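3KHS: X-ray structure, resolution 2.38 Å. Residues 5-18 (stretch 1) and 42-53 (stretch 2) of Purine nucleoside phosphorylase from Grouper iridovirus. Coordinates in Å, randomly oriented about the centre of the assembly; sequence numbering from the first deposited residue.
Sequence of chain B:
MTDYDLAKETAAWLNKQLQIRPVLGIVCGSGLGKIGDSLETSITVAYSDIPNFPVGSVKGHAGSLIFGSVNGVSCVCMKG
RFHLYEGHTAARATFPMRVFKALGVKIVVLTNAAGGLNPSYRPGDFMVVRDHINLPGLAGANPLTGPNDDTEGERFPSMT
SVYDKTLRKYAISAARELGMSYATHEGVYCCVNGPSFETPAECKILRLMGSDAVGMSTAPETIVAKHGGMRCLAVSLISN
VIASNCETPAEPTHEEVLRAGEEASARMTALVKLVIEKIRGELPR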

ATOM      1  N   ASP B   5      16.302 -16.493  13.512  1.00 52.73           N
ATOM      2  CA  ASP B   5      17.379 -17.477  13.606  1.00 50.89           C
ATOM      3  C   ASP B   5      18.616 -16.977  12.857  1.00 48.63           C
ATOM      4  O   ASP B   5      19.743 -17.143  13.328  1.00 49.72           O
ATOM      5  CB  ASP B   5      16.964 -18.840  13.044  1.00 52.83           C
ATOM      6  CG  ASP B   5      16.116 -19.633  14.007  1.00 54.74           C
ATOM      7  OD1 ASP B   5      16.486 -19.732  15.200  1.00 53.42           O
ATOM      8  OD2 ASP B   5      15.078 -20.168  13.566  1.00 61.96           O
ATOM      9  N   LEU B   6      18.412 -16.359  11.698  1.00 46.36           N
ATOM     10  CA  LEU B   6      19.531 -15.834  10.927  1.00 41.82           C
ATOM     11  C   LEU B   6      20.152 -14.628  11.640  1.00 41.23           C
ATOM     12  O   LEU B   6      21.372 -14.398  11.567  1.00 41.30           O
ATOM     13  CB  LEU B   6      19.059 -15.479   9.513  1.00 41.95           C
ATOM     14  CG  LEU B   6      18.578 -16.727   8.758  1.00 43.06           C
ATOM     15  CD1 LEU B   6      17.922 -16.358   7.451  1.00 44.08           C
ATOM     16  CD2 LEU B   6      19.777 -17.643   8.501  1.00 40.29           C
ATOM     17  N   ALA B   7      19.315 -13.863  12.337  1.00 39.91           N
ATOM     18  CA  ALA B   7      19.793 -12.692  13.080  1.00 41.87           C
ATOM     19  C   ALA B   7      20.710 -13.168  14.198  1.00 42.31           C
ATOM     20  O   ALA B   7      21.768 -12.586  14.426  1.00 38.25           O
ATOM     21  CB  ALA B   7      18.637 -11.912  13.675  1.00 36.47           C
ATOM     22  N   LYS B   8      20.298 -14.225  14.898  1.00 44.51           N
ATOM     23  CA  LYS B   8      21.123 -14.781  15.968  1.00 46.07           C
ATOM     24  C   LYS B   8      22.477 -15.256  15.428  1.00 47.29           C
ATOM     25  O   LYS B   8      23.513 -15.033  16.050  1.00 49.39           O
ATOM     26  CB  LYS B   8      20.388 -15.925  16.644  1.00 45.84           C
ATOM     27  CG  LYS B   8      19.245 -15.441  17.509  1.00 51.74           C
ATOM     28  CD  LYS B   8      18.478 -16.598  18.085  1.00 53.79           C
ATOM     29  CE  LYS B   8      17.205 -16.121  18.746  1.00 60.86           C
ATOM     30  NZ  LYS B   8      16.277 -17.262  19.015  1.00 64.87           N
ATOM     31  N   GLU B   9      22.462 -15.899  14.263  1.00 48.66           N
ATOM     32  CA  GLU B   9      23.682 -16.388  13.647  1.00 46.39           C
ATOM     33  C   GLU B   9      24.571 -15.203  13.318  1.00 46.47           C
ATOM     34  O   GLU B   9      25.758 -15.189  13.657  1.00 47.55           O
ATOM     35  CB  GLU B   9      23.348 -17.211  12.393  1.00 53.46           C
ATOM     36  CG  GLU B   9      24.471 -17.302  11.351  1.00 59.57           C
ATOM     37  CD  GLU B   9      24.044 -18.033  10.078  1.00 68.81           C
ATOM     38  OE1 GLU B   9      23.099 -17.570   9.376  1.00 63.30           O
ATOM     39  OE2 GLU B   9      24.665 -19.081   9.782  1.00 77.49           O
ATOM     40  N   THR B  10      23.995 -14.202  12.660  1.00 45.06           N
ATOM     41  CA  THR B  10      24.742 -13.003  12.316  1.00 40.96           C
ATOM     42  C   THR B  10      25.318 -12.378  13.582  1.00 36.72           C
ATOM     43  O   THR B  10      26.465 -11.943  13.589  1.00 37.18           O
ATOM     44  CB  THR B  10      23.831 -11.995  11.609  1.00 32.62           C
ATOM     45  OG1 THR B  10      23.559 -12.469  10.288  1.00 38.88           O
ATOM     46  CG2 THR B  10      24.476 -10.638  11.544  1.00 35.28           C
ATOM     47  N   ALA B  11      24.527 -12.338  14.649  1.00 33.33           N
ATOM     48  CA  ALA B  11      25.007 -11.753  15.901  1.00 40.85           C
ATOM     49  C   ALA B  11      26.167 -12.573  16.468  1.00 46.56           C
ATOM     50  O   ALA B  11      27.201 -12.018  16.837  1.00 46.68           O
ATOM     51  CB  ALA B  11      23.867 -11.660  16.937  1.00 39.12           C
ATOM     52  N   ALA B  12      25.996 -13.895  16.529  1.00 45.42           N
ATOM     53  CA  ALA B  12      27.039 -14.756  17.051  1.00 44.34           C
ATOM     54  C   ALA B  12      28.338 -14.555  16.279  1.00 46.37           C
ATOM     55  O   ALA B  12      29.422 -14.646  16.852  1.00 49.30           O
ATOM     56  CB  ALA B  12      26.602 -16.213  16.990  1.00 42.31           C
ATOM     57  N   TRP B  13      28.237 -14.263  14.986  1.00 43.69           N
ATOM     58  CA  TRP B  13      29.428 -14.063  14.169  1.00 41.94           C
ATOM     59  C   TRP B  13      30.091 -12.732  14.490  1.00 47.42           C
ATOM     60  O   TRP B  13      31.318 -12.606  14.443  1.00 51.25           O
ATOM     61  CB  TRP B  13      29.066 -14.136  12.681  1.00 30.40           C
ATOM     62  CG  TRP B  13      30.204 -13.942  11.736  1.00 26.49           C
ATOM     63  CD1 TRP B  13      30.955 -14.924  11.144  1.00 24.28           C
ATOM     64  CD2 TRP B  13      30.706 -12.692  11.218  1.00 25.65           C
ATOM     65  NE1 TRP B  13      31.891 -14.366  10.286  1.00 23.19           N
ATOM     66  CE2 TRP B  13      31.758 -13.000  10.316  1.00 27.04           C
ATOM     67  CE3 TRP B  13      30.367 -11.353  11.420  1.00 29.97           C
ATOM     68  CZ2 TRP B  13      32.465 -12.014   9.624  1.00 26.42           C
ATOM     69  CZ3 TRP B  13      31.078 -10.366  10.723  1.00 35.66           C
ATOM     70  CH2 TRP B  13      32.114 -10.708   9.836  1.00 30.80           C
ATOM     71  N   LEU B  14      29.282 -11.730  14.807  1.00 48.30           N
ATOM     72  CA  LEU B  14      29.836 -10.422  15.139  1.00 50.12           C
ATOM     73  C   LEU B  14      30.429 -10.514  16.535  1.00 52.78           C
ATOM     74  O   LEU B  14      31.485  -9.953  16.803  1.00 51.39           O
ATOM     75  CB  LEU B  14      28.754  -9.332  15.112  1.00 43.92           C
ATOM     76  CG  LEU B  14      28.230  -8.871  13.743  1.00 35.88           C
ATOM     77  CD1 LEU B  14      26.819  -8.284  13.896  1.00 29.93           C
ATOM     78  CD2 LEU B  14      29.185  -7.882  13.140  1.00 30.60           C
ATOM     79  N   ASN B  15      29.749 -11.239  17.419  1.00 54.20           N
ATOM     80  CA  ASN B  15      30.212 -11.375  18.791  1.00 55.70           C
ATOM     81  C   ASN B  15      31.608 -11.939  18.907  1.00 56.97           C
ATOM     82  O   ASN B  15      32.333 -11.621  19.838  1.00 59.07           O
ATOM     83  CB  ASN B  15      29.245 -12.229  19.590  1.00 55.13           C
ATOM     84  CG  ASN B  15      28.221 -11.398  20.299  1.00 54.57           C
ATOM     85  OD1 ASN B  15      27.141 -11.879  20.652  1.00 50.91           O
ATOM     86  ND2 ASN B  15      28.557 -10.130  20.525  1.00 57.43           N
ATOM     87  N   LYS B  16      31.994 -12.773  17.957  1.00 59.68           N
ATOM     88  CA  LYS B  16      33.321 -13.358  17.989  1.00 64.27           C
ATOM     89  C   LYS B  16      34.383 -12.274  18.098  1.00 65.90           C
ATOM     90  O   LYS B  16      35.440 -12.480  18.696  1.00 67.90           O
ATOM     91  CB  LYS B  16      33.569 -14.203  16.726  1.00 64.16           C
ATOM     92  CG  LYS B  16      33.064 -15.651  16.832  1.00 64.78           C
ATOM     93  CD  LYS B  16      33.068 -16.380  15.481  1.00 68.46           C
ATOM     94  CE  LYS B  16      34.441 -16.412  14.824  1.00 69.15           C
ATOM     95  NZ  LYS B  16      34.320 -16.721  13.373  1.00 68.55           N
ATOM     96  N   GLN B  17      34.089 -11.106  17.545  1.00 64.84           N
ATOM     97  CA  GLN B  17      35.051 -10.012  17.540  1.00 60.39           C
ATOM     98  C   GLN B  17      34.807  -8.932  18.592  1.00 60.74           C
ATOM     99  O   GLN B  17      35.382  -7.847  18.513  1.00 62.48           O
ATOM    100  CB  GLN B  17      35.076  -9.424  16.120  1.00 59.80           C
ATOM    101  CG  GLN B  17      35.351 -10.507  15.049  1.00 59.14           C
ATOM    102  CD  GLN B  17      34.663 -10.275  13.695  1.00 62.11           C
ATOM    103  OE1 GLN B  17      34.849  -9.234  13.049  1.00 57.51           O
ATOM    104  NE2 GLN B  17      33.874 -11.265  13.251  1.00 52.88           N
ATOM    105  N   LEU B  18      33.990  -9.237  19.596  1.00 60.28           N
ATOM    106  CA  LEU B  18      33.678  -8.249  20.624  1.00 61.26           C
ATOM    107  C   LEU B  18      34.032  -8.644  22.054  1.00 64.18           C
ATOM    108  O   LEU B  18      33.859  -9.794  22.463  1.00 65.94           O
ATOM    109  CB  LEU B  18      32.185  -7.885  20.567  1.00 58.54           C
ATOM    110  CG  LEU B  18      31.587  -7.419  19.235  1.00 53.29           C
ATOM    111  CD1 LEU B  18      30.125  -7.084  19.463  1.00 48.73           C
ATOM    112  CD2 LEU B  18      32.355  -6.223  18.683  1.00 47.54           C
ATOM    113  N   SER B  42      36.997   1.711  18.918  1.00 64.85           N
ATOM    114  CA  SER B  42      36.096   1.079  17.983  1.00 64.42           C
ATOM    115  C   SER B  42      36.616   0.048  17.007  1.00 63.28           C
ATOM    116  O   SER B  42      37.720   0.151  16.473  1.00 65.00           O
ATOM    117  CB  SER B  42      35.357   2.172  17.212  1.00 62.69           C
ATOM    118  OG  SER B  42      36.279   3.055  16.602  1.00 56.88           O
ATOM    119  N   ILE B  43      35.776  -0.952  16.790  1.00 60.22           N
ATOM    120  CA  ILE B  43      36.035  -2.008  15.841  1.00 57.35           C
ATOM    121  C   ILE B  43      35.039  -1.700  14.724  1.00 58.67           C
ATOM    122  O   ILE B  43      33.885  -1.347  14.987  1.00 58.68           O
ATOM    123  CB  ILE B  43      35.731  -3.384  16.450  1.00 56.77           C
ATOM    124  CG1 ILE B  43      36.671  -3.629  17.628  1.00 57.01           C
ATOM    125  CG2 ILE B  43      35.895  -4.474  15.404  1.00 52.49           C
ATOM    126  CD1 ILE B  43      38.136  -3.461  17.262  1.00 63.55           C
ATOM    127  N   THR B  44      35.480  -1.809  13.479  1.00 56.96           N
ATOM    128  CA  THR B  44      34.597  -1.523  12.364  1.00 54.53           C
ATOM    129  C   THR B  44      34.422  -2.719  11.445  1.00 53.78           C
ATOM    130  O   THR B  44      35.402  -3.359  11.057  1.00 54.96           O
ATOM    131  CB  THR B  44      35.121  -0.329  11.556  1.00 53.69           C
ATOM    132  OG1 THR B  44      35.137   0.830  12.400  1.00 53.39           O
ATOM    133  CG2 THR B  44      34.236  -0.077  10.327  1.00 46.43           C
ATOM    134  N   VAL B  45      33.170  -3.015  11.100  1.00 49.38           N
ATOM    135  CA  VAL B  45      32.874  -4.129  10.222  1.00 45.39           C
ATOM    136  C   VAL B  45      31.997  -3.665   9.068  1.00 45.15           C
ATOM    137  O   VAL B  45      30.854  -3.270   9.278  1.00 48.33           O
ATOM    138  CB  VAL B  45      32.168  -5.251  10.998  1.00 39.34           C
ATOM    139  CG1 VAL B  45      32.116  -6.500  10.162  1.00 41.16           C
ATOM    140  CG2 VAL B  45      32.895  -5.514  12.316  1.00 40.46           C
ATOM    141  N   ALA B  46      32.535  -3.712   7.851  1.00 44.08           N
ATOM    142  CA  ALA B  46      31.793  -3.301   6.664  1.00 40.24           C
ATOM    143  C   ALA B  46      30.559  -4.171   6.532  1.00 42.08           C
ATOM    144  O   ALA B  46      30.613  -5.376   6.854  1.00 42.26           O
ATOM    145  CB  ALA B  46      32.647  -3.470   5.454  1.00 36.59           C
ATOM    146  N   TYR B  47      29.454  -3.585   6.065  1.00 38.78           N
ATOM    147  CA  TYR B  47      28.223  -4.366   5.887  1.00 43.37           C
ATOM    148  C   TYR B  47      28.472  -5.544   4.924  1.00 45.23           C
ATOM    149  O   TYR B  47      27.939  -6.640   5.091  1.00 43.93           O
ATOM    150  CB  TYR B  47      27.084  -3.500   5.320  1.00 36.77           C
ATOM    151  CG  TYR B  47      26.458  -2.539   6.301  1.00 38.82           C
ATOM    152  CD1 TYR B  47      26.738  -2.622   7.668  1.00 35.40           C
ATOM    153  CD2 TYR B  47      25.602  -1.523   5.861  1.00 34.70           C
ATOM    154  CE1 TYR B  47      26.195  -1.721   8.571  1.00 31.59           C
ATOM    155  CE2 TYR B  47      25.046  -0.612   6.753  1.00 27.23           C
ATOM    156  CZ  TYR B  47      25.350  -0.715   8.119  1.00 36.75           C
ATOM    157  OH  TYR B  47      24.819   0.181   9.033  1.00 35.34           O
ATOM    158  N   SER B  48      29.302  -5.296   3.922  1.00 45.93           N
ATOM    159  CA  SER B  48      29.612  -6.282   2.907  1.00 49.70           C
ATOM    160  C   SER B  48      30.224  -7.580   3.433  1.00 52.50           C
ATOM    161  O   SER B  48      30.116  -8.628   2.793  1.00 55.19           O
ATOM    162  CB  SER B  48      30.538  -5.650   1.879  1.00 45.35           C
ATOM    163  OG  SER B  48      31.723  -5.188   2.492  1.00 41.44           O
ATOM    164  N   ASP B  49      30.864  -7.513   4.594  1.00 50.38           N
ATOM    165  CA  ASP B  49      31.487  -8.696   5.178  1.00 48.55           C
ATOM    166  C   ASP B  49      30.566  -9.362   6.182  1.00 48.12           C
ATOM    167  O   ASP B  49      30.852 -10.459   6.658  1.00 49.30           O
ATOM    168  CB  ASP B  49      32.799  -8.350   5.903  1.00 43.32           C
ATOM    169  CG  ASP B  49      33.855  -7.755   4.984  1.00 46.86           C
ATOM    170  OD1 ASP B  49      33.992  -8.214   3.831  1.00 47.68           O
ATOM    171  OD2 ASP B  49      34.572  -6.830   5.424  1.00 49.17           O
ATOM    172  N   ILE B  50      29.472  -8.696   6.525  1.00 46.51           N
ATOM    173  CA  ILE B  50      28.563  -9.274   7.491  1.00 40.75           C
ATOM    174  C   ILE B  50      27.578 -10.248   6.861  1.00 41.57           C
ATOM    175  O   ILE B  50      26.882  -9.933   5.900  1.00 41.63           O
ATOM    176  CB  ILE B  50      27.769  -8.191   8.247  1.00 36.46           C
ATOM    177  CG1 ILE B  50      28.724  -7.215   8.914  1.00 32.55           C
ATOM    178  CG2 ILE B  50      26.868  -8.830   9.276  1.00 25.59           C
ATOM    179  CD1 ILE B  50      28.002  -6.135   9.681  1.00 35.84           C
ATOM    180  N   PRO B  51      27.536 -11.463   7.401  1.00 40.40           N
ATOM    181  CA  PRO B  51      26.673 -12.562   6.989  1.00 39.38           C
ATOM    182  C   PRO B  51      25.191 -12.182   7.105  1.00 41.67           C
ATOM    183  O   PRO B  51      24.766 -11.666   8.133  1.00 44.92           O
ATOM    184  CB  PRO B  51      27.035 -13.651   7.987  1.00 34.71           C
ATOM    185  CG  PRO B  51      28.486 -13.422   8.230  1.00 37.03           C
ATOM    186  CD  PRO B  51      28.621 -11.934   8.285  1.00 41.66           C
ATOM    187  N   ASN B  52      24.413 -12.465   6.066  1.00 41.11           N
ATOM    188  CA  ASN B  52      22.974 -12.188   6.069  1.00 42.52           C
ATOM    189  C   ASN B  52      22.554 -10.723   5.906  1.00 39.80           C
ATOM    190  O   ASN B  52      21.380 -10.460   5.695  1.00 40.69           O
ATOM    191  CB  ASN B  52      22.321 -12.736   7.347  1.00 38.18           C
ATOM    192  CG  ASN B  52      22.339 -14.249   7.427  1.00 37.77           C
ATOM    193  OD1 ASN B  52      22.018 -14.937   6.467  1.00 30.47           O
ATOM    194  ND2 ASN B  52      22.684 -14.772   8.598  1.00 35.07           N
ATOM    195  N   PHE B  53      23.489  -9.779   6.022  1.00 41.73           N
ATOM    196  CA  PHE B  53      23.156  -8.354   5.869  1.00 40.02           C
ATOM    197  C   PHE B  53      22.827  -8.033   4.422  1.00 42.67           C
ATOM    198  O   PHE B  53      23.519  -8.488   3.499  1.00 42.89           O
ATOM    199  CB  PHE B  53      24.330  -7.460   6.306  1.00 35.37           C
ATOM    200  CG  PHE B  53      24.065  -6.637   7.547  1.00 32.05           C
ATOM    201  CD1 PHE B  53      23.598  -7.226   8.715  1.00 32.47           C
ATOM    202  CD2 PHE B  53      24.313  -5.273   7.551  1.00 35.21           C
ATOM    203  CE1 PHE B  53      23.380  -6.473   9.871  1.00 31.61           C
ATOM    204  CE2 PHE B  53      24.102  -4.505   8.698  1.00 28.52           C
ATOM    205  CZ  PHE B  53      23.634  -5.106   9.862  1.00 33.43           C
TER

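The helix of stretch 1 meets stretch 2 most closely at Thr10 and Pro51, whose CA atoms lie 5.7 Å apart, and here a small polar network forms. Thr10 adopts chi1 m, which sets its hydroxyl toward Pro51 O and Asn52 and brings its methyl against Ile50. Thr10 OG1 donates a hydrogen bond to Pro51 O (2.6 Å), while Thr10 CG2 packs on Ile50 CG2 at 3.8 Å. A beta-branched alcohol suits this buried position because it offers a hydroxyl and a methyl from the same carbon. The hydroxyl also accepts a hydrogen bond from Asn52 ND2 (3.0 Å to Thr10 OG1), so it is donor and acceptor at once.

Asn52 points its CA-to-CB bond toward the helix, with chi1 m. The amide nitrogen has two hydrogens to give, and Asn52 ND2 donates to Glu9 OE1 (2.9 Å) as well as to Thr10 OG1, both at nearly straight angles. Its positive phi, 75°, is typical of the third position of a type II turn, which runs here from Ile50 to Phe53; asparagine tolerates this conformation better than most residues. The CA-to-CB bond of Glu9 points sideways to stretch 2, but chi1 and chi2, both t, extend the chain so that its carboxylate reaches the amide.

One turn beyond Glu9, Trp13 takes chi1 t and chi2 95°, laying its indole against stretch 2. Pro51 CD sits over the face, 3.6 Å from the centroid of Trp13's six-membered ring and 10° off the normal, a CH-pi contact; proline's CD, bonded to nitrogen, carries slightly polarised hydrogens suited to the pi cloud. Val45 CG1 meets the ring edge, 4.0 Å from Trp13 CZ3.

Leu14, with chi1 m and chi2 t, carries CD2 to 4.1 Å from Ile50 CD1 and 4.4 Å from Val45 CG1, adding a branched aliphatic end to this apolar patch.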